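Long-range contacts in lysine cyclodeaminase (Streptomyces pristinaespiralis, PDB 5YU3), which catalyses the NAD-dependent cyclodeamination of L-lysine to L-pipecolate and probably also of L-ornithine to L-proline: residues R165-D170 with P195-A200; G142-G147 with D203-A208; G41-S46 with F304-A309; G33-I38 with Q278-C283. One frame throughout, in Å; residues are numbered along the deposited sequence.

Interaction 1. Residues R165-D170 with P195-A200; sequences RALVWD and PARIAA. With NAD (nicotinamide-adenine-dinucleotide), chain F.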
# COMPACT_ATOMS: atom_id res chain seq x y z
N ARG A 165 -33.72 5.53 -21.34
CA ARG A 165 -33.16 4.41 -22.08
C ARG A 165 -31.64 4.49 -22.05
O ARG A 165 -31.05 5.55 -21.84
CB ARG A 165 -33.67 4.38 -23.53
CG ARG A 165 -33.15 5.49 -24.38
CD ARG A 165 -33.61 5.33 -25.82
NE ARG A 165 -33.11 6.40 -26.67
CZ ARG A 165 -33.02 6.32 -28.00
NH1 ARG A 165 -33.39 5.21 -28.62
NH2 ARG A 165 -32.54 7.35 -28.69
N ALA A 166 -31.03 3.33 -22.25
CA ALA A 166 -29.58 3.20 -22.33
C ALA A 166 -29.24 2.46 -23.62
O ALA A 166 -29.74 1.35 -23.86
CB ALA A 166 -29.02 2.44 -21.12
N LEU A 167 -28.42 3.10 -24.46
CA LEU A 167 -27.88 2.49 -25.67
C LEU A 167 -26.47 2.01 -25.36
O LEU A 167 -25.63 2.81 -24.93
CB LEU A 167 -27.84 3.51 -26.81
CG LEU A 167 -29.15 4.21 -27.20
CD1 LEU A 167 -28.88 5.22 -28.32
CD2 LEU A 167 -30.20 3.20 -27.65
N VAL A 168 -26.20 0.71 -25.54
CA VAL A 168 -25.00 0.11 -24.96
C VAL A 168 -24.23 -0.71 -25.98
O VAL A 168 -24.80 -1.34 -26.88
CB VAL A 168 -25.36 -0.74 -23.71
CG1 VAL A 168 -26.25 0.04 -22.77
CG2 VAL A 168 -26.02 -2.06 -24.10
N TRP A 169 -22.90 -0.71 -25.82
CA TRP A 169 -22.03 -1.49 -26.68
C TRP A 169 -20.89 -2.09 -25.86
O TRP A 169 -20.42 -1.48 -24.90
CB TRP A 169 -21.43 -0.64 -27.81
CG TRP A 169 -20.67 -1.44 -28.80
CD1 TRP A 169 -19.31 -1.46 -28.99
CD2 TRP A 169 -21.22 -2.36 -29.75
NE1 TRP A 169 -18.99 -2.33 -30.00
CE2 TRP A 169 -20.14 -2.90 -30.48
CE3 TRP A 169 -22.52 -2.79 -30.05
CZ2 TRP A 169 -20.32 -3.84 -31.50
CZ3 TRP A 169 -22.69 -3.72 -31.05
CH2 TRP A 169 -21.60 -4.23 -31.76
N ASP A 170 -20.49 -3.29 -26.25
CA ASP A 170 -19.28 -3.95 -25.77
C ASP A 170 -18.69 -4.70 -26.95
O ASP A 170 -19.42 -5.15 -27.84
CB ASP A 170 -19.61 -4.91 -24.61
CG ASP A 170 -18.39 -5.25 -23.75
OD1 ASP A 170 -17.52 -6.02 -24.22
OD2 ASP A 170 -18.34 -4.79 -22.58
N PRO A 195 -21.26 1.92 -31.54
CA PRO A 195 -20.73 3.18 -30.98
C PRO A 195 -21.10 4.42 -31.77
O PRO A 195 -21.35 5.47 -31.17
CB PRO A 195 -19.22 2.93 -30.95
CG PRO A 195 -19.10 1.33 -30.99
CD PRO A 195 -20.17 0.88 -31.59
N ALA A 196 -21.15 4.34 -33.11
CA ALA A 196 -21.51 5.53 -33.87
C ALA A 196 -22.94 5.96 -33.57
O ALA A 196 -23.23 7.16 -33.49
CB ALA A 196 -21.33 5.27 -35.37
N ARG A 197 -23.85 5.00 -33.37
CA ARG A 197 -25.22 5.36 -33.01
C ARG A 197 -25.27 5.96 -31.61
O ARG A 197 -26.01 6.91 -31.36
CB ARG A 197 -26.13 4.14 -33.11
CG ARG A 197 -27.54 4.42 -32.59
CD ARG A 197 -28.61 3.42 -33.03
NE ARG A 197 -29.90 3.89 -32.54
CZ ARG A 197 -30.74 3.19 -31.78
NH1 ARG A 197 -30.44 1.95 -31.42
NH2 ARG A 197 -31.88 3.74 -31.38
N ILE A 198 -24.49 5.40 -30.68
CA ILE A 198 -24.44 5.94 -29.32
C ILE A 198 -23.94 7.38 -29.35
O ILE A 198 -24.51 8.26 -28.69
CB ILE A 198 -23.56 5.04 -28.44
CG1 ILE A 198 -24.22 3.66 -28.26
CG2 ILE A 198 -23.29 5.70 -27.08
CD1 ILE A 198 -23.32 2.62 -27.60
N ALA A 199 -22.88 7.64 -30.12
CA ALA A 199 -22.36 9.00 -30.24
C ALA A 199 -23.42 9.96 -30.77
O ALA A 199 -23.56 11.08 -30.27
CB ALA A 199 -21.13 9.00 -31.15
N ALA A 200 -24.21 9.52 -31.76
CA ALA A 200 -25.19 10.42 -32.37
C ALA A 200 -26.39 10.68 -31.46
O ALA A 200 -26.96 11.78 -31.52
CB ALA A 200 -25.67 9.84 -33.71
PA NAD F . -14.80 -5.23 -16.76
O1A NAD F . -13.77 -6.21 -17.23
O2A NAD F . -15.91 -5.70 -15.83
O5B NAD F . -15.54 -4.61 -18.04
C5B NAD F . -14.77 -4.00 -19.08
C4B NAD F . -15.53 -4.24 -20.38
O4B NAD F . -14.91 -3.51 -21.43
C3B NAD F . -15.48 -5.71 -20.80
O3B NAD F . -16.82 -6.25 -20.90
C2B NAD F . -14.80 -5.68 -22.16
O2B NAD F . -15.31 -6.63 -23.09
C1B NAD F . -15.09 -4.27 -22.62
N9A NAD F . -14.21 -3.72 -23.67
C8A NAD F . -12.89 -3.92 -23.86
N7A NAD F . -12.45 -3.20 -24.94
C5A NAD F . -13.52 -2.54 -25.45
C6A NAD F . -13.79 -1.63 -26.57
N6A NAD F . -12.80 -1.24 -27.40
N1A NAD F . -15.05 -1.17 -26.72
C2A NAD F . -16.07 -1.53 -25.91
N3A NAD F . -15.90 -2.37 -24.88
C4A NAD F . -14.68 -2.89 -24.61
O3 NAD F . -14.00 -4.01 -16.05
PN NAD F . -14.62 -2.80 -15.21
O1N NAD F . -15.95 -2.43 -15.81
O2N NAD F . -14.51 -3.15 -13.74
O5D NAD F . -13.54 -1.62 -15.47
C5D NAD F . -13.52 -0.94 -16.73
C4D NAD F . -12.47 0.17 -16.66
O4D NAD F . -12.79 1.08 -15.60
C3D NAD F . -11.09 -0.36 -16.35
O3D NAD F . -10.11 0.41 -17.08
C2D NAD F . -10.92 -0.05 -14.88
O2D NAD F . -9.55 -0.01 -14.46
C1D NAD F . -11.62 1.29 -14.82
N1N NAD F . -12.00 1.73 -13.48
C2N NAD F . -11.98 3.05 -13.23
C3N NAD F . -12.33 3.54 -11.98
C7N NAD F . -12.31 5.02 -11.77
O7N NAD F . -12.39 5.47 -10.64
N7N NAD F . -12.26 5.82 -12.84
C4N NAD F . -12.74 2.66 -10.98
C5N NAD F . -12.78 1.30 -11.28
C6N NAD F . -12.41 0.85 -12.55
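P195 lies over one face of the W169 indole, a CH-pi contact that joins strand 165-169 to helix 195-200. P195 CD sits 3.6 Å from the centroid of the five-membered ring of W169, only 9° off its normal, while P195 CG approaches W169 CD1 to 3.4 Å. The indole reaches the proline because CG of W169 is anti to its backbone N (chi1 -173°). Replacing the indole by an alanine here is likely to leave the P195 ring without its aromatic partner and open a gap at the start of the helix.

Apolar packing continues along the strand: I198 CD1 touches W169 CB at 3.8 Å, and I198 CG1 meets L167 CB at 3.9 Å. Charged groups close the far end. L167 CD2 lies over one face of the R197 guanidinium, whose NH2 comes within 3.5 Å of R165 NH1, two donors with planes 68° apart; salt bridges from both arginines to E201, and from R197 to E191, probably offset the repulsion.

Just past the strand, D170 takes hydrogen bonds from both adenosine ribose hydroxyls, NAD O2B to OD1 (2.6 Å) and NAD O3B to OD2 (2.7 Å), the acidic signature of an NAD-binding Rossmann fold.

Interaction 2. Residues G142-G147 with D203-A208; sequences GLIGTG and DVISTA. With NAD (nicotinamide-adenine-dinucleotide), chain F.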
# COMPACT_ATOMS: atom_id res chain seq x y z
N GLY A 142 -25.62 6.63 -23.00
CA GLY A 142 -24.80 5.72 -23.77
C GLY A 142 -23.76 5.07 -22.86
O GLY A 142 -23.20 5.73 -21.99
N LEU A 143 -23.53 3.77 -23.07
CA LEU A 143 -22.49 3.05 -22.35
C LEU A 143 -21.61 2.33 -23.35
O LEU A 143 -22.11 1.52 -24.14
CB LEU A 143 -23.07 2.03 -21.35
CG LEU A 143 -23.93 2.60 -20.21
CD1 LEU A 143 -24.56 1.46 -19.41
CD2 LEU A 143 -23.15 3.55 -19.28
N ILE A 144 -20.31 2.62 -23.34
CA ILE A 144 -19.33 1.86 -24.10
C ILE A 144 -18.52 1.04 -23.10
O ILE A 144 -17.85 1.61 -22.23
CB ILE A 144 -18.41 2.75 -24.94
CG1 ILE A 144 -19.21 3.78 -25.73
CG2 ILE A 144 -17.53 1.87 -25.84
CD1 ILE A 144 -19.93 3.19 -26.90
N GLY A 145 -18.57 -0.28 -23.24
CA GLY A 145 -18.15 -1.17 -22.17
C GLY A 145 -19.32 -1.48 -21.25
O GLY A 145 -19.87 -0.58 -20.62
N THR A 146 -19.74 -2.75 -21.23
CA THR A 146 -20.86 -3.15 -20.38
C THR A 146 -20.40 -4.24 -19.43
O THR A 146 -21.03 -5.30 -19.32
CB THR A 146 -22.06 -3.61 -21.21
OG1 THR A 146 -21.71 -4.75 -21.99
CG2 THR A 146 -22.54 -2.49 -22.13
N GLY A 147 -19.30 -3.99 -18.74
CA GLY A 147 -18.82 -4.87 -17.69
C GLY A 147 -19.31 -4.42 -16.33
O GLY A 147 -20.43 -3.93 -16.18
N ASP A 203 -27.47 11.61 -24.74
CA ASP A 203 -27.31 12.87 -24.01
C ASP A 203 -26.13 12.84 -23.05
O ASP A 203 -25.49 13.88 -22.81
CB ASP A 203 -28.57 13.19 -23.21
CG ASP A 203 -29.80 13.30 -24.09
OD1 ASP A 203 -29.77 14.13 -25.03
OD2 ASP A 203 -30.78 12.57 -23.84
N VAL A 204 -25.83 11.68 -22.48
CA VAL A 204 -24.69 11.49 -21.60
C VAL A 204 -24.12 10.11 -21.91
O VAL A 204 -24.86 9.19 -22.26
CB VAL A 204 -25.12 11.64 -20.12
CG1 VAL A 204 -26.37 10.82 -19.85
CG2 VAL A 204 -23.98 11.25 -19.17
N ILE A 205 -22.80 9.98 -21.87
CA ILE A 205 -22.13 8.72 -22.16
C ILE A 205 -21.17 8.43 -21.02
O ILE A 205 -20.54 9.35 -20.50
CB ILE A 205 -21.37 8.76 -23.51
CG1 ILE A 205 -22.35 8.86 -24.68
CG2 ILE A 205 -20.45 7.53 -23.69
CD1 ILE A 205 -21.68 9.16 -26.03
N SER A 206 -21.06 7.16 -20.63
CA SER A 206 -19.94 6.68 -19.82
C SER A 206 -19.16 5.65 -20.63
O SER A 206 -19.74 4.69 -21.15
CB SER A 206 -20.41 6.05 -18.49
OG SER A 206 -20.91 7.04 -17.61
N THR A 207 -17.85 5.85 -20.73
CA THR A 207 -16.96 4.83 -21.29
C THR A 207 -16.24 4.15 -20.14
O THR A 207 -15.67 4.83 -19.28
CB THR A 207 -15.95 5.43 -22.29
OG1 THR A 207 -15.06 6.34 -21.63
CG2 THR A 207 -16.69 6.18 -23.41
N ALA A 208 -16.29 2.82 -20.10
CA ALA A 208 -15.69 2.07 -18.99
C ALA A 208 -15.32 0.70 -19.56
O ALA A 208 -16.03 -0.30 -19.38
CB ALA A 208 -16.63 1.96 -17.79
PA NAD F . -14.80 -5.23 -16.76
O1A NAD F . -13.77 -6.21 -17.23
O2A NAD F . -15.91 -5.70 -15.83
O5B NAD F . -15.54 -4.61 -18.04
C5B NAD F . -14.77 -4.00 -19.08
C4B NAD F . -15.53 -4.24 -20.38
O4B NAD F . -14.91 -3.51 -21.43
C3B NAD F . -15.48 -5.71 -20.80
O3B NAD F . -16.82 -6.25 -20.90
C2B NAD F . -14.80 -5.68 -22.16
O2B NAD F . -15.31 -6.63 -23.09
C1B NAD F . -15.09 -4.27 -22.62
N9A NAD F . -14.21 -3.72 -23.67
C8A NAD F . -12.89 -3.92 -23.86
N7A NAD F . -12.45 -3.20 -24.94
C5A NAD F . -13.52 -2.54 -25.45
C6A NAD F . -13.79 -1.63 -26.57
N6A NAD F . -12.80 -1.24 -27.40
N1A NAD F . -15.05 -1.17 -26.72
C2A NAD F . -16.07 -1.53 -25.91
N3A NAD F . -15.90 -2.37 -24.88
C4A NAD F . -14.68 -2.89 -24.61
O3 NAD F . -14.00 -4.01 -16.05
PN NAD F . -14.62 -2.80 -15.21
O1N NAD F . -15.95 -2.43 -15.81
O2N NAD F . -14.51 -3.15 -13.74
O5D NAD F . -13.54 -1.62 -15.47
C5D NAD F . -13.52 -0.94 -16.73
C4D NAD F . -12.47 0.17 -16.66
O4D NAD F . -12.79 1.08 -15.60
C3D NAD F . -11.09 -0.36 -16.35
O3D NAD F . -10.11 0.41 -17.08
C2D NAD F . -10.92 -0.05 -14.88
O2D NAD F . -9.55 -0.01 -14.46
C1D NAD F . -11.62 1.29 -14.82
N1N NAD F . -12.00 1.73 -13.48
C2N NAD F . -11.98 3.05 -13.23
C3N NAD F . -12.33 3.54 -11.98
C7N NAD F . -12.31 5.02 -11.77
O7N NAD F . -12.39 5.47 -10.64
N7N NAD F . -12.26 5.82 -12.84
C4N NAD F . -12.74 2.66 -10.98
C5N NAD F . -12.78 1.30 -11.28
C6N NAD F . -12.41 0.85 -12.55
O HOH W 1 -19.83 2.11 -19.43
O HOH W 2 -17.75 -1.77 -17.69
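G142 and I144 pair with V204, S206 and A208 in the parallel core of a Rossmann-type dinucleotide-binding sheet, where strand 140-144 runs into a glycine-rich turn. Four backbone bonds form the ladder. G142 N donates a hydrogen bond to V204 O at 2.8 Å, and G142 O accepts one from S206 N at 2.9 Å. I144 N then donates to S206 O at 3.1 Å, and I144 O accepts from A208 N at 2.9 Å, so both backbone polar atoms of G142 and of I144 are satisfied across the join. G142 O and S206 O each also receive a CA-H...O contact, from I205 and L143 respectively.

The side-chain hydroxyls find partners beyond the ladder: S206 OG bonds to Q153 and N231, T207 OG1 to E242. T207 CG2 instead lies beside I144 CB, the two side chains pointing the same way. A side chain at G145 would run into A208 O, and its backbone angles suit a residue without CB; at G147 a CB would clash with NAD O5B. I144 CG2 touches the adenine at NAD C2A, 3.7 Å away. A water completes the join: it accepts from G147 N and donates to A208 O and, at 2.7 Å, to NAD O1N.

Interaction 3. Residues G41-S46 with F304-A309; sequences GERHLS and FAFEDA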
# COMPACT_ATOMS: atom_id res chain seq x y z
N GLY A 41 -10.50 24.18 0.01
CA GLY A 41 -9.24 24.11 0.72
C GLY A 41 -9.32 23.59 2.13
O GLY A 41 -8.33 23.70 2.86
N GLU A 42 -10.46 23.04 2.54
CA GLU A 42 -10.60 22.44 3.86
C GLU A 42 -10.05 21.02 3.92
O GLU A 42 -9.75 20.53 5.01
CB GLU A 42 -12.06 22.43 4.30
CG GLU A 42 -12.68 23.81 4.40
CD GLU A 42 -14.19 23.78 4.41
OE1 GLU A 42 -14.77 22.68 4.29
OE2 GLU A 42 -14.81 24.86 4.54
N ARG A 43 -9.95 20.36 2.77
CA ARG A 43 -9.35 19.04 2.64
C ARG A 43 -8.48 19.06 1.39
O ARG A 43 -8.48 20.03 0.63
CB ARG A 43 -10.41 17.94 2.55
CG ARG A 43 -11.12 17.66 3.85
CD ARG A 43 -12.16 16.57 3.69
NE ARG A 43 -13.12 16.61 4.78
CZ ARG A 43 -12.96 15.96 5.93
NH1 ARG A 43 -11.89 15.21 6.12
NH2 ARG A 43 -13.88 16.05 6.89
N HIS A 44 -7.75 17.98 1.15
CA HIS A 44 -6.76 18.00 0.09
C HIS A 44 -6.83 16.73 -0.74
O HIS A 44 -7.14 15.65 -0.23
CB HIS A 44 -5.36 18.21 0.68
CG HIS A 44 -5.29 19.43 1.55
ND1 HIS A 44 -5.24 20.71 1.03
CD2 HIS A 44 -5.32 19.58 2.89
CE1 HIS A 44 -5.21 21.59 2.01
NE2 HIS A 44 -5.27 20.93 3.16
N LEU A 45 -6.55 16.88 -2.04
CA LEU A 45 -6.46 15.74 -2.94
C LEU A 45 -5.47 14.72 -2.39
O LEU A 45 -4.43 15.08 -1.85
CB LEU A 45 -6.00 16.18 -4.33
CG LEU A 45 -6.98 16.72 -5.36
CD1 LEU A 45 -6.20 17.02 -6.64
CD2 LEU A 45 -8.11 15.72 -5.61
N SER A 46 -5.81 13.45 -2.57
CA SER A 46 -4.91 12.37 -2.20
C SER A 46 -3.63 12.44 -3.03
O SER A 46 -3.64 12.91 -4.17
CB SER A 46 -5.60 11.02 -2.41
OG SER A 46 -6.93 11.09 -1.91
N PHE A 304 -9.63 8.30 -6.98
CA PHE A 304 -8.57 8.62 -6.04
C PHE A 304 -9.02 8.24 -4.64
O PHE A 304 -10.21 8.10 -4.35
CB PHE A 304 -8.09 10.09 -6.17
CG PHE A 304 -9.12 11.14 -5.85
CD1 PHE A 304 -10.17 11.42 -6.74
CD2 PHE A 304 -9.01 11.91 -4.70
CE1 PHE A 304 -11.10 12.41 -6.45
CE2 PHE A 304 -9.94 12.91 -4.41
CZ PHE A 304 -10.98 13.16 -5.29
N ALA A 305 -8.02 8.05 -3.77
CA ALA A 305 -8.24 7.36 -2.51
C ALA A 305 -9.23 8.07 -1.59
O ALA A 305 -9.90 7.42 -0.79
CB ALA A 305 -6.89 7.16 -1.80
N PHE A 306 -9.31 9.41 -1.66
CA PHE A 306 -10.32 10.14 -0.88
C PHE A 306 -11.71 9.59 -1.13
O PHE A 306 -12.53 9.50 -0.20
CB PHE A 306 -10.27 11.63 -1.23
CG PHE A 306 -11.24 12.49 -0.46
CD1 PHE A 306 -11.16 12.59 0.92
CD2 PHE A 306 -12.20 13.23 -1.13
CE1 PHE A 306 -12.04 13.41 1.62
CE2 PHE A 306 -13.08 14.05 -0.44
CZ PHE A 306 -13.00 14.14 0.94
N GLU A 307 -12.02 9.22 -2.38
CA GLU A 307 -13.34 8.67 -2.67
C GLU A 307 -13.55 7.35 -1.94
O GLU A 307 -14.64 7.07 -1.44
CB GLU A 307 -13.52 8.47 -4.17
CG GLU A 307 -13.32 9.75 -4.99
CD GLU A 307 -13.36 9.50 -6.49
OE1 GLU A 307 -12.96 8.41 -6.93
OE2 GLU A 307 -13.80 10.41 -7.23
N ASP A 308 -12.50 6.52 -1.87
CA ASP A 308 -12.60 5.25 -1.17
C ASP A 308 -12.73 5.45 0.34
O ASP A 308 -13.48 4.72 1.00
CB ASP A 308 -11.38 4.40 -1.50
CG ASP A 308 -11.24 4.17 -2.98
OD1 ASP A 308 -12.14 3.51 -3.53
OD2 ASP A 308 -10.26 4.65 -3.59
N ALA A 309 -12.02 6.43 0.89
CA ALA A 309 -12.16 6.73 2.31
C ALA A 309 -13.57 7.19 2.64
O ALA A 309 -14.13 6.83 3.69
CB ALA A 309 -11.14 7.80 2.73
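The first turn of helix 305-321 begins beside the pockets of the bound proline and NAD, and the loop that follows helix 20-39 packs against it through S46, L45 and R43. S46 carries the polar part. Its OG accepts a hydrogen bond from F306 N at 2.9 Å, with a bent N-H...O angle of 134°, so an amide of the helix's first turn is satisfied by a side chain from far away in sequence. The same OG is hydrogen-bonded to H67 ND1, and it also lies at the edge of the F304 ring, near its plane, 3.6 Å from F304 CD2. With OG anti to the carbonyl carbon of S46 (chi1 -44°), the hydroxyl is turned toward the helix start. With an alanine here, F306 N and H67 ND1 are each likely to lose this partner, which would weaken the hold of the loop on the first turn.

Apolar contacts flank this bond. L45 CD2 approaches F304 CE2 at 3.6 Å, the two side chains crossing at about a right angle, while E307 CG lies over one face of the same ring. Earlier in the loop, R43 CD reaches F306 CZ at 3.8 Å; the guanidinium beyond it is held by a salt bridge to E69.

Around the contact, I38 of helix 20-39 packs on F306, A305 rests on M65 and H67 of strand 60-69, and E307 touches A125 of helix 115-133. One helix start is thus wedged between a loop, a strand and two helices.

Interaction 4. Residues G33-I38 with Q278-C283; sequences GGLAEI and QLAHLC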
# COMPACT_ATOMS: atom_id res chain seq x y z
N GLY A 33 -20.24 16.47 -0.89
CA GLY A 33 -19.77 17.32 0.18
C GLY A 33 -18.26 17.28 0.33
O GLY A 33 -17.62 18.32 0.55
N GLY A 34 -17.67 16.09 0.22
CA GLY A 34 -16.23 15.96 0.37
C GLY A 34 -15.47 16.66 -0.74
O GLY A 34 -14.44 17.29 -0.49
N LEU A 35 -15.95 16.55 -1.98
CA LEU A 35 -15.32 17.25 -3.09
C LEU A 35 -15.40 18.76 -2.90
O LEU A 35 -14.41 19.48 -3.15
CB LEU A 35 -15.98 16.81 -4.40
CG LEU A 35 -15.52 15.44 -4.93
CD1 LEU A 35 -16.41 14.96 -6.08
CD2 LEU A 35 -14.05 15.48 -5.36
N ALA A 36 -16.54 19.27 -2.43
CA ALA A 36 -16.64 20.70 -2.16
C ALA A 36 -15.66 21.13 -1.07
O ALA A 36 -15.06 22.21 -1.15
CB ALA A 36 -18.07 21.07 -1.77
N GLU A 37 -15.47 20.29 -0.05
CA GLU A 37 -14.48 20.58 0.98
C GLU A 37 -13.08 20.70 0.40
O GLU A 37 -12.31 21.59 0.78
CB GLU A 37 -14.54 19.52 2.08
CG GLU A 37 -15.69 19.76 3.05
CD GLU A 37 -16.06 18.54 3.88
OE1 GLU A 37 -15.40 17.49 3.75
OE2 GLU A 37 -17.02 18.64 4.67
N ILE A 38 -12.72 19.81 -0.54
CA ILE A 38 -11.44 19.95 -1.22
C ILE A 38 -11.39 21.26 -1.99
O ILE A 38 -10.40 22.00 -1.94
CB ILE A 38 -11.19 18.74 -2.14
CG1 ILE A 38 -10.98 17.46 -1.32
CG2 ILE A 38 -9.99 18.98 -3.05
CD1 ILE A 38 -10.65 16.25 -2.17
N GLN A 278 -10.68 21.41 -11.92
CA GLN A 278 -10.92 20.05 -11.46
C GLN A 278 -12.31 19.94 -10.81
O GLN A 278 -12.93 20.93 -10.42
CB GLN A 278 -9.85 19.62 -10.46
CG GLN A 278 -9.87 20.37 -9.14
CD GLN A 278 -8.68 20.04 -8.25
OE1 GLN A 278 -8.79 19.25 -7.30
NE2 GLN A 278 -7.53 20.63 -8.56
N LEU A 279 -12.78 18.69 -10.68
CA LEU A 279 -14.14 18.46 -10.22
C LEU A 279 -14.39 19.07 -8.85
O LEU A 279 -15.45 19.67 -8.61
CB LEU A 279 -14.44 16.96 -10.22
CG LEU A 279 -15.82 16.51 -9.71
CD1 LEU A 279 -16.92 17.13 -10.55
CD2 LEU A 279 -15.89 15.00 -9.74
N ALA A 280 -13.41 18.97 -7.93
CA ALA A 280 -13.58 19.56 -6.61
C ALA A 280 -13.88 21.05 -6.70
O ALA A 280 -14.69 21.58 -5.94
CB ALA A 280 -12.33 19.32 -5.76
N HIS A 281 -13.22 21.75 -7.63
CA HIS A 281 -13.48 23.18 -7.74
C HIS A 281 -14.88 23.45 -8.27
O HIS A 281 -15.55 24.39 -7.80
CB HIS A 281 -12.43 23.86 -8.63
CG HIS A 281 -12.54 25.36 -8.65
ND1 HIS A 281 -13.10 26.06 -9.69
CD2 HIS A 281 -12.22 26.28 -7.71
CE1 HIS A 281 -13.08 27.36 -9.41
NE2 HIS A 281 -12.56 27.51 -8.21
N LEU A 282 -15.34 22.65 -9.23
CA LEU A 282 -16.72 22.78 -9.70
C LEU A 282 -17.71 22.57 -8.56
O LEU A 282 -18.73 23.27 -8.48
CB LEU A 282 -16.99 21.77 -10.83
CG LEU A 282 -16.10 21.76 -12.08
CD1 LEU A 282 -16.74 20.92 -13.17
CD2 LEU A 282 -15.85 23.16 -12.56
N CYS A 283 -17.42 21.63 -7.66
CA CYS A 283 -18.33 21.37 -6.55
C CYS A 283 -18.35 22.54 -5.56
O CYS A 283 -19.41 22.86 -5.01
CB CYS A 283 -17.93 20.08 -5.83
SG CYS A 283 -18.22 18.60 -6.79
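L35 and C283 meet where two helices cross nearly at right angles: helix 33-38 and helix 279-283 pass at -98°, with axes only 6.9 Å apart. So close an approach is consistent with the small residues A36 and A280 at the crossing, where CA of L35 lies 4.6 Å from CA of A280.

L35 is the main side chain from its helix. Its CB faces C283 SG at 3.7 Å, and its branch runs on obliquely across L279, CD1 meeting L279 CD2. That leucine is turned to receive it, with CG anti to the backbone N of L279 (chi1 178°). I38 also directs its CG2 branch at the A280 methyl, 3.6 Å from A280 CB. A36 packs alongside C283, whose CB lies 3.8 Å from A36 N.

The contact is plain packing that joins helix 20-39 to the short helix 279-284, whose L279 and L282 touch T254 of strand 252-255 in the nucleotide-binding sheet. Helix 115-133 closes it from a further side: V128 touches L35 and C283, and L132 touches L279. The tightest point is between methyl and backbone, where A280 CB sits 3.3 Å from L35 O.

The four contacts fall into two touching pairs. Interactions 1 and 2, with centres 8 Å apart, share the NAD-binding sheet: W169 O lies 2.8 Å from G145 N, and D170 OD2 lies 2.8 Å from T146 N, each probably a hydrogen bond. Interactions 3 and 4 have centres 10 Å apart; interaction 4 uses helix 20-39 and interaction 3 the loop that follows it, and the R43 NE to E37 OE1 salt bridge of 2.7 Å ties them. The pairs stand well apart, interactions 2 and 3 being about 26 Å between centres. NAD touches interactions 1 and 2, and F304 of interaction 3 has its side chain about 7 Å from the bound proline and from NAD.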